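PDB 2QAS: stringent starvation protein B from Caulobacter vibrioides, which probably acts as a dimeric adaptor that binds ssrA-tagged proteins and delivers them to the ClpX unfoldase for degradation. Local coordinates for residues Leu24-Leu32 with Pro106-Tyr114; Met72-Trp81 with Phe89-Gly97. All coordinates share one frame; numbering follows the deposited sequence.

Interaction 1 of 2, residues Leu24-Leu32 with Pro106-Tyr114; sequences LRGVVKAAL and PYAALTRFY
R25 reaches from the helix to the backbone of the opposing segment. R25 NH1 donates to L110 O at 2.7 Å with an N-H...O angle of 159°. R25 NH2 adds a weak bond to L110 O at 3.2 Å. L110 O lies near the guanidinium plane, but NH1 stands above the carbonyl plane, 44° out of it. A108 O lies over one face of the guanidinium. The chain is extended from CG to NE, and this length takes the charged group past the 107-109 turn to L110, the first residue of the strand.

K29 lies across the face of Y107. K29 CB sits over the Y107 ring, 4.0 Å from the centroid, as a CH-pi contact. The polar ends go to other partners: K29 NZ forms a salt bridge with E87, and Y107 OH bonds to G86 O. L32 CD1 meets the edge of the same ring, 3.9 Å from Y107 CE2.

V28 and A31 pack on F113. V28 CG2 lies 3.8 Å from F113 CD1, the two side chains running alongside in opposite senses. A31 CB is 3.9 Å from F113 CZ.

The 24-32 part of helix 16-35 crosses strand 110-115 on the face that carries L110 and F113, with 57° between the short axes. F113 also touches strands 47-52 and 120-123, and L110 touches F90. V27 packs on A23 and A31 on M14 of the second subunit.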
loop_
_atom_site.group_PDB
_atom_site.type_symbol
_atom_site.label_atom_id
_atom_site.label_comp_id
_atom_site.label_asym_id
_atom_site.label_seq_id
_atom_site.Cartn_x
_atom_site.Cartn_y
_atom_site.Cartn_z
ATOM N N LEU A 24 -1.036 3.164 0.267
ATOM C CA LEU A 24 -0.034 3.988 0.918
ATOM C C LEU A 24 -0.361 4.419 2.352
ATOM O O LEU A 24 0.548 4.719 3.132
ATOM C CB LEU A 24 0.282 5.199 0.042
ATOM C CG LEU A 24 1.070 4.797 -1.206
ATOM C CD1 LEU A 24 1.267 5.997 -2.112
ATOM C CD2 LEU A 24 2.414 4.209 -0.783
ATOM N N ARG A 25 -1.641 4.454 2.710
ATOM C CA ARG A 25 -1.999 4.811 4.078
ATOM C C ARG A 25 -1.375 3.753 4.978
ATOM O O ARG A 25 -1.050 4.016 6.140
ATOM C CB ARG A 25 -3.519 4.825 4.264
ATOM C CG ARG A 25 -4.214 5.992 3.569
ATOM C CD ARG A 25 -5.710 5.994 3.845
ATOM N NE ARG A 25 -6.379 7.129 3.206
ATOM C CZ ARG A 25 -6.233 8.398 3.581
ATOM N NH1 ARG A 25 -5.437 8.704 4.599
ATOM N NH2 ARG A 25 -6.878 9.364 2.936
ATOM N N GLY A 26 -1.189 2.564 4.411
ATOM C CA GLY A 26 -0.602 1.456 5.141
ATOM C C GLY A 26 0.830 1.687 5.580
ATOM O O GLY A 26 1.316 1.005 6.485
ATOM N N VAL A 27 1.520 2.629 4.940
ATOM C CA VAL A 27 2.901 2.932 5.321
ATOM C C VAL A 27 2.869 3.671 6.660
ATOM O O VAL A 27 3.751 3.503 7.505
ATOM C CB VAL A 27 3.610 3.823 4.271
ATOM C CG1 VAL A 27 4.976 4.257 4.790
ATOM C CG2 VAL A 27 3.781 3.061 2.972
ATOM N N VAL A 28 1.840 4.489 6.847
ATOM C CA VAL A 28 1.688 5.230 8.090
ATOM C C VAL A 28 1.490 4.224 9.213
ATOM O O VAL A 28 2.134 4.298 10.256
ATOM C CB VAL A 28 0.478 6.172 8.024
ATOM C CG1 VAL A 28 0.287 6.869 9.356
ATOM C CG2 VAL A 28 0.685 7.196 6.895
ATOM N N LYS A 29 0.598 3.271 8.988
ATOM C CA LYS A 29 0.329 2.243 9.979
ATOM C C LYS A 29 1.571 1.434 10.312
ATOM O O LYS A 29 1.822 1.104 11.473
ATOM C CB LYS A 29 -0.751 1.315 9.461
ATOM C CG LYS A 29 -0.910 0.047 10.244
ATOM C CD LYS A 29 -2.091 -0.695 9.681
ATOM C CE LYS A 29 -2.238 -2.067 10.284
ATOM N NZ LYS A 29 -3.277 -2.803 9.518
ATOM N N ALA A 30 2.356 1.106 9.299
ATOM C CA ALA A 30 3.564 0.330 9.543
ATOM C C ALA A 30 4.607 1.164 10.286
ATOM O O ALA A 30 5.343 0.639 11.118
ATOM C CB ALA A 30 4.126 -0.189 8.238
ATOM N N ALA A 31 4.667 2.462 9.988
ATOM C CA ALA A 31 5.604 3.367 10.652
ATOM C C ALA A 31 5.201 3.542 12.124
ATOM O O ALA A 31 6.059 3.599 13.013
ATOM C CB ALA A 31 5.614 4.718 9.946
ATOM N N LEU A 32 3.899 3.625 12.382
ATOM C CA LEU A 32 3.417 3.767 13.751
ATOM C C LEU A 32 3.647 2.501 14.578
ATOM O O LEU A 32 3.658 2.561 15.799
ATOM C CB LEU A 32 1.928 4.144 13.771
ATOM C CG LEU A 32 1.635 5.572 13.292
ATOM C CD1 LEU A 32 0.151 5.833 13.248
ATOM C CD2 LEU A 32 2.302 6.560 14.222
ATOM N N PRO A 106 -8.373 7.381 12.841
ATOM C CA PRO A 106 -8.417 6.275 11.881
ATOM C C PRO A 106 -7.402 6.583 10.791
ATOM O O PRO A 106 -7.105 7.751 10.528
ATOM C CB PRO A 106 -9.855 6.324 11.350
ATOM C CG PRO A 106 -10.616 7.031 12.428
ATOM C CD PRO A 106 -9.651 8.114 12.839
ATOM N N TYR A 107 -6.851 5.554 10.164
ATOM C CA TYR A 107 -5.900 5.814 9.100
ATOM C C TYR A 107 -6.622 6.490 7.941
ATOM O O TYR A 107 -6.011 7.195 7.142
ATOM C CB TYR A 107 -5.233 4.515 8.672
ATOM C CG TYR A 107 -4.496 3.882 9.824
ATOM C CD1 TYR A 107 -4.956 2.708 10.410
ATOM C CD2 TYR A 107 -3.368 4.497 10.375
ATOM C CE1 TYR A 107 -4.314 2.158 11.520
ATOM C CE2 TYR A 107 -2.720 3.958 11.483
ATOM C CZ TYR A 107 -3.199 2.790 12.053
ATOM O OH TYR A 107 -2.582 2.258 13.161
ATOM N N ALA A 108 -7.935 6.297 7.880
ATOM C CA ALA A 108 -8.755 6.893 6.837
ATOM C C ALA A 108 -8.815 8.416 6.985
ATOM O O ALA A 108 -8.980 9.144 6.002
ATOM C CB ALA A 108 -10.158 6.316 6.891
ATOM N N ALA A 109 -8.676 8.904 8.214
ATOM C CA ALA A 109 -8.736 10.340 8.452
ATOM C C ALA A 109 -7.455 11.061 8.035
ATOM O O ALA A 109 -7.462 12.270 7.843
ATOM C CB ALA A 109 -9.039 10.602 9.909
ATOM N N LEU A 110 -6.366 10.316 7.880
ATOM C CA LEU A 110 -5.086 10.903 7.502
ATOM C C LEU A 110 -5.094 11.666 6.193
ATOM O O LEU A 110 -5.759 11.271 5.236
ATOM C CB LEU A 110 -4.017 9.820 7.420
ATOM C CG LEU A 110 -3.217 9.574 8.693
ATOM C CD1 LEU A 110 -4.141 9.408 9.886
ATOM C CD2 LEU A 110 -2.372 8.339 8.482
ATOM N N THR A 111 -4.341 12.761 6.153
ATOM C CA THR A 111 -4.242 13.557 4.942
ATOM C C THR A 111 -2.781 13.867 4.633
ATOM O O THR A 111 -2.443 14.253 3.518
ATOM C CB THR A 111 -5.034 14.882 5.049
ATOM O OG1 THR A 111 -4.374 15.770 5.950
ATOM C CG2 THR A 111 -6.442 14.624 5.555
ATOM N N ARG A 112 -1.901 13.690 5.609
ATOM C CA ARG A 112 -0.498 13.963 5.349
ATOM C C ARG A 112 0.421 13.228 6.313
ATOM O O ARG A 112 0.073 13.012 7.472
ATOM C CB ARG A 112 -0.233 15.468 5.423
ATOM C CG ARG A 112 1.063 15.877 4.750
ATOM C CD ARG A 112 1.740 17.026 5.471
ATOM N NE ARG A 112 3.015 17.373 4.847
ATOM C CZ ARG A 112 3.974 18.081 5.441
ATOM N NH1 ARG A 112 3.803 18.522 6.685
ATOM N NH2 ARG A 112 5.107 18.347 4.793
ATOM N N PHE A 113 1.590 12.839 5.816
ATOM C CA PHE A 113 2.587 12.125 6.602
ATOM C C PHE A 113 3.948 12.701 6.256
ATOM O O PHE A 113 4.256 12.875 5.080
ATOM C CB PHE A 113 2.584 10.639 6.260
ATOM C CG PHE A 113 3.523 9.831 7.104
ATOM C CD1 PHE A 113 3.200 9.527 8.428
ATOM C CD2 PHE A 113 4.746 9.399 6.590
ATOM C CE1 PHE A 113 4.085 8.806 9.233
ATOM C CE2 PHE A 113 5.643 8.678 7.383
ATOM C CZ PHE A 113 5.311 8.381 8.710
ATOM N N TYR A 114 4.765 12.983 7.265
ATOM C CA TYR A 114 6.078 13.564 7.019
ATOM C C TYR A 114 7.105 13.235 8.103
ATOM O O TYR A 114 6.829 13.374 9.290
ATOM C CB TYR A 114 5.943 15.095 6.885
ATOM C CG TYR A 114 7.221 15.798 6.466
ATOM C CD1 TYR A 114 7.853 15.470 5.268
ATOM C CD2 TYR A 114 7.822 16.762 7.283
ATOM C CE1 TYR A 114 9.052 16.077 4.884
ATOM C CE2 TYR A 114 9.038 17.382 6.910
ATOM C CZ TYR A 114 9.643 17.031 5.707
ATOM O OH TYR A 114 10.831 17.614 5.312
#

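Interaction 2 of 2, residues Met72-Trp81 with Phe89-Gly97; sequences MTIVLQHQYW and FFSVTLKFG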
loop_
_atom_site.group_PDB
_atom_site.type_symbol
_atom_site.label_atom_id
_atom_site.label_comp_id
_atom_site.label_asym_id
_atom_site.label_seq_id
_atom_site.Cartn_x
_atom_site.Cartn_y
_atom_site.Cartn_z
ATOM N N MET A 72 -5.642 18.951 11.696
ATOM C CA MET A 72 -4.866 18.982 12.927
ATOM C C MET A 72 -3.618 18.154 12.735
ATOM O O MET A 72 -3.689 17.006 12.307
ATOM C CB MET A 72 -5.650 18.432 14.127
ATOM C CG MET A 72 -4.879 18.564 15.441
ATOM S SD MET A 72 -5.742 18.029 16.959
ATOM C CE MET A 72 -4.395 17.379 17.874
ATOM N N THR A 73 -2.472 18.748 13.035
ATOM C CA THR A 73 -1.211 18.041 12.919
ATOM C C THR A 73 -0.692 17.723 14.311
ATOM O O THR A 73 -0.870 18.505 15.248
ATOM C CB THR A 73 -0.148 18.886 12.181
ATOM O OG1 THR A 73 -0.584 19.124 10.837
ATOM C CG2 THR A 73 1.194 18.159 12.143
ATOM N N ILE A 74 -0.083 16.554 14.452
ATOM C CA ILE A 74 0.505 16.166 15.719
ATOM C C ILE A 74 1.891 15.678 15.387
ATOM O O ILE A 74 2.128 15.175 14.295
ATOM C CB ILE A 74 -0.297 15.040 16.450
ATOM C CG1 ILE A 74 -0.303 13.753 15.632
ATOM C CG2 ILE A 74 -1.713 15.511 16.732
ATOM C CD1 ILE A 74 -1.166 12.677 16.251
ATOM N N VAL A 75 2.817 15.850 16.315
ATOM C CA VAL A 75 4.174 15.411 16.089
ATOM C C VAL A 75 4.478 14.326 17.112
ATOM O O VAL A 75 4.109 14.448 18.293
ATOM C CB VAL A 75 5.169 16.598 16.217
ATOM C CG1 VAL A 75 5.035 17.260 17.582
ATOM C CG2 VAL A 75 6.587 16.120 15.989
ATOM N N LEU A 76 5.104 13.247 16.640
ATOM C CA LEU A 76 5.478 12.123 17.487
ATOM C C LEU A 76 6.992 12.112 17.532
ATOM O O LEU A 76 7.651 11.603 16.629
ATOM C CB LEU A 76 4.947 10.813 16.896
ATOM C CG LEU A 76 3.421 10.736 16.787
ATOM C CD1 LEU A 76 3.021 9.419 16.163
ATOM C CD2 LEU A 76 2.800 10.899 18.170
ATOM N N GLN A 77 7.546 12.691 18.589
ATOM C CA GLN A 77 8.988 12.788 18.717
ATOM C C GLN A 77 9.421 12.736 20.175
ATOM O O GLN A 77 9.840 11.683 20.668
ATOM C CB GLN A 77 9.448 14.095 18.054
ATOM C CG GLN A 77 10.937 14.427 18.125
ATOM C CD GLN A 77 11.307 15.657 17.266
ATOM O OE1 GLN A 77 10.651 16.704 17.327
ATOM N NE2 GLN A 77 12.362 15.526 16.471
ATOM N N HIS A 78 9.293 13.868 20.867
ATOM C CA HIS A 78 9.700 13.967 22.264
ATOM C C HIS A 78 8.589 13.777 23.271
ATOM O O HIS A 78 8.864 13.451 24.423
ATOM C CB HIS A 78 10.334 15.335 22.537
ATOM C CG HIS A 78 11.491 15.653 21.647
ATOM N ND1 HIS A 78 11.506 16.751 20.813
ATOM C CD2 HIS A 78 12.660 15.003 21.439
ATOM C CE1 HIS A 78 12.633 16.762 20.124
ATOM N NE2 HIS A 78 13.351 15.712 20.485
ATOM N N GLN A 79 7.340 13.988 22.862
ATOM C CA GLN A 79 6.250 13.888 23.828
ATOM C C GLN A 79 4.996 13.140 23.417
ATOM O O GLN A 79 4.019 13.732 22.952
ATOM C CB GLN A 79 5.878 15.300 24.301
ATOM C CG GLN A 79 7.016 15.999 25.058
ATOM C CD GLN A 79 6.617 17.360 25.603
ATOM O OE1 GLN A 79 5.611 17.485 26.292
ATOM N NE2 GLN A 79 7.409 18.385 25.299
ATOM N N TYR A 80 5.047 11.825 23.581
ATOM C CA TYR A 80 3.915 10.961 23.285
ATOM C C TYR A 80 4.053 9.692 24.109
ATOM O O TYR A 80 5.150 9.170 24.317
ATOM C CB TYR A 80 3.818 10.628 21.803
ATOM C CG TYR A 80 4.884 9.707 21.269
ATOM C CD1 TYR A 80 6.096 10.206 20.811
ATOM C CD2 TYR A 80 4.644 8.339 21.142
ATOM C CE1 TYR A 80 7.045 9.369 20.221
ATOM C CE2 TYR A 80 5.578 7.497 20.558
ATOM C CZ TYR A 80 6.777 8.016 20.096
ATOM O OH TYR A 80 7.698 7.179 19.493
ATOM N N TRP A 81 2.922 9.197 24.579
ATOM C CA TRP A 81 2.913 8.036 25.434
ATOM C C TRP A 81 1.860 7.067 24.984
ATOM O O TRP A 81 0.885 7.452 24.327
ATOM C CB TRP A 81 2.604 8.480 26.865
ATOM C CG TRP A 81 3.642 9.379 27.437
ATOM C CD1 TRP A 81 4.737 9.001 28.156
ATOM C CD2 TRP A 81 3.750 10.803 27.251
ATOM N NE1 TRP A 81 5.529 10.098 28.423
ATOM C CE2 TRP A 81 4.950 11.215 27.880
ATOM C CE3 TRP A 81 2.954 11.764 26.613
ATOM C CZ2 TRP A 81 5.377 12.548 27.890
ATOM C CZ3 TRP A 81 3.376 13.099 26.622
ATOM C CH2 TRP A 81 4.579 13.476 27.257
ATOM N N PHE A 89 -7.102 1.959 13.166
ATOM C CA PHE A 89 -6.910 3.289 13.736
ATOM C C PHE A 89 -5.853 3.223 14.834
ATOM O O PHE A 89 -5.531 2.140 15.322
ATOM C CB PHE A 89 -8.221 3.790 14.336
ATOM C CG PHE A 89 -8.562 3.145 15.641
ATOM C CD1 PHE A 89 -8.100 3.680 16.838
ATOM C CD2 PHE A 89 -9.288 1.958 15.672
ATOM C CE1 PHE A 89 -8.351 3.044 18.046
ATOM C CE2 PHE A 89 -9.544 1.312 16.877
ATOM C CZ PHE A 89 -9.073 1.856 18.066
ATOM N N PHE A 90 -5.310 4.376 15.219
ATOM C CA PHE A 90 -4.319 4.411 16.293
ATOM C C PHE A 90 -4.728 5.422 17.358
ATOM O O PHE A 90 -5.440 6.393 17.069
ATOM C CB PHE A 90 -2.920 4.761 15.759
ATOM C CG PHE A 90 -2.776 6.184 15.263
ATOM C CD1 PHE A 90 -3.144 6.531 13.964
ATOM C CD2 PHE A 90 -2.247 7.176 16.094
ATOM C CE1 PHE A 90 -2.990 7.843 13.494
ATOM C CE2 PHE A 90 -2.087 8.488 15.638
ATOM C CZ PHE A 90 -2.458 8.824 14.337
ATOM N N SER A 91 -4.312 5.175 18.594
ATOM C CA SER A 91 -4.602 6.113 19.669
ATOM C C SER A 91 -3.273 6.431 20.359
ATOM O O SER A 91 -2.360 5.605 20.354
ATOM C CB SER A 91 -5.665 5.556 20.642
ATOM O OG SER A 91 -5.277 4.334 21.226
ATOM N N VAL A 92 -3.167 7.643 20.908
ATOM C CA VAL A 92 -1.938 8.134 21.547
ATOM C C VAL A 92 -2.254 9.181 22.602
ATOM O O VAL A 92 -3.269 9.869 22.517
ATOM C CB VAL A 92 -1.014 8.900 20.544
ATOM C CG1 VAL A 92 0.402 8.942 21.060
ATOM C CG2 VAL A 92 -1.065 8.273 19.186
ATOM N N THR A 93 -1.356 9.332 23.566
ATOM C CA THR A 93 -1.517 10.354 24.584
ATOM C C THR A 93 -0.482 11.427 24.276
ATOM O O THR A 93 0.704 11.125 24.119
ATOM C CB THR A 93 -1.239 9.817 25.981
ATOM O OG1 THR A 93 -2.210 8.822 26.308
ATOM C CG2 THR A 93 -1.305 10.951 27.006
ATOM N N LEU A 94 -0.934 12.671 24.178
ATOM C CA LEU A 94 -0.057 13.797 23.905
ATOM C C LEU A 94 -0.365 14.899 24.937
ATOM O O LEU A 94 -1.333 14.798 25.698
ATOM C CB LEU A 94 -0.327 14.320 22.497
ATOM C CG LEU A 94 -0.199 13.372 21.303
ATOM C CD1 LEU A 94 -0.629 14.098 20.037
ATOM C CD2 LEU A 94 1.245 12.869 21.174
ATOM N N LYS A 95 0.437 15.958 24.952
ATOM C CA LYS A 95 0.228 17.057 25.891
ATOM C C LYS A 95 -0.116 18.351 25.193
ATOM O O LYS A 95 0.500 18.711 24.194
ATOM C CB LYS A 95 1.480 17.292 26.728
ATOM C CG LYS A 95 1.588 16.391 27.905
ATOM C CD LYS A 95 2.829 16.700 28.706
ATOM C CE LYS A 95 2.892 15.780 29.909
ATOM N NZ LYS A 95 4.275 15.724 30.406
ATOM N N PHE A 96 -1.103 19.052 25.727
ATOM C CA PHE A 96 -1.524 20.331 25.171
ATOM C C PHE A 96 -1.509 21.310 26.336
ATOM O O PHE A 96 -2.294 21.174 27.284
ATOM C CB PHE A 96 -2.921 20.211 24.564
ATOM C CG PHE A 96 -3.019 19.154 23.506
ATOM C CD1 PHE A 96 -3.177 17.824 23.853
ATOM C CD2 PHE A 96 -2.910 19.485 22.157
ATOM C CE1 PHE A 96 -3.228 16.827 22.870
ATOM C CE2 PHE A 96 -2.957 18.500 21.166
ATOM C CZ PHE A 96 -3.117 17.169 21.523
ATOM N N GLY A 97 -0.597 22.281 26.273
ATOM C CA GLY A 97 -0.473 23.231 27.360
ATOM C C GLY A 97 -0.144 22.469 28.635
ATOM O O GLY A 97 -0.726 22.736 29.694
HETATM O O HOH W 1 2.568 16.035 23.205
#
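W81 and T93 form an antiparallel hydrogen-bonded pair. W81 N donates to T93 O at 3.0 Å, in the carbonyl plane, and T93 N returns a bond to W81 O. The side chains lie on the same face of the sheet. The six-membered part of the W81 ring crosses the K95 chain at a slant, with W81 CZ3 4.0 Å from K95 CG and W81 CH2 3.9 Å from K95 CE.

L94 is wedged between the two parts of segment 72-81. With CG anti to the carbonyl carbon (chi1 -57°), its two methyls are placed against different parts of that segment. L94 CD2 touches Y80 CB of the loop at 3.5 Å and also meets L76. L94 CD1 packs on I74 CB of the strand at 3.7 Å. Farther along, I74 CD1 approaches the edge of the F90 ring, and M72 CE meets F96 CE2 at 3.8 Å.

A water bridges Q79 O and K95 N. T93 OG1 is bonded to R102, and strand 72-76 is paired with strand 47-52.

Outside this core, T73 and K95 make backbone hydrogen bonds to the bound peptide, and Q79 NE2 bonds to its backbone. The edge of strand 71-76 (T73, V75), Q79 and K95 thus line a peptide-binding site, consistent with the ssrA-tag site of the SspB family.

In the fold
The centres of interactions 1 and 2 lie 14 Å apart, and the two contacts touch. L32 packs on both F90 and L76, while Y107 and P106 meet F89. Strands 71-76 and 110-115 belong to one four-stranded antiparallel sheet, with strand 47-52 between them. Strand 89-96 is the middle strand of a three-stranded sheet. Along the chain, interaction 2 is nested inside the loop closed by interaction 1. Interaction 1 joins the helix at the dimer interface to the four-stranded sheet, near the centre of the chain. Interaction 2 joins the two sheets beside the bound peptide. The two contacts thus adjoin in one core, with dimer contacts at interaction 1 and the bound peptide at interaction 2.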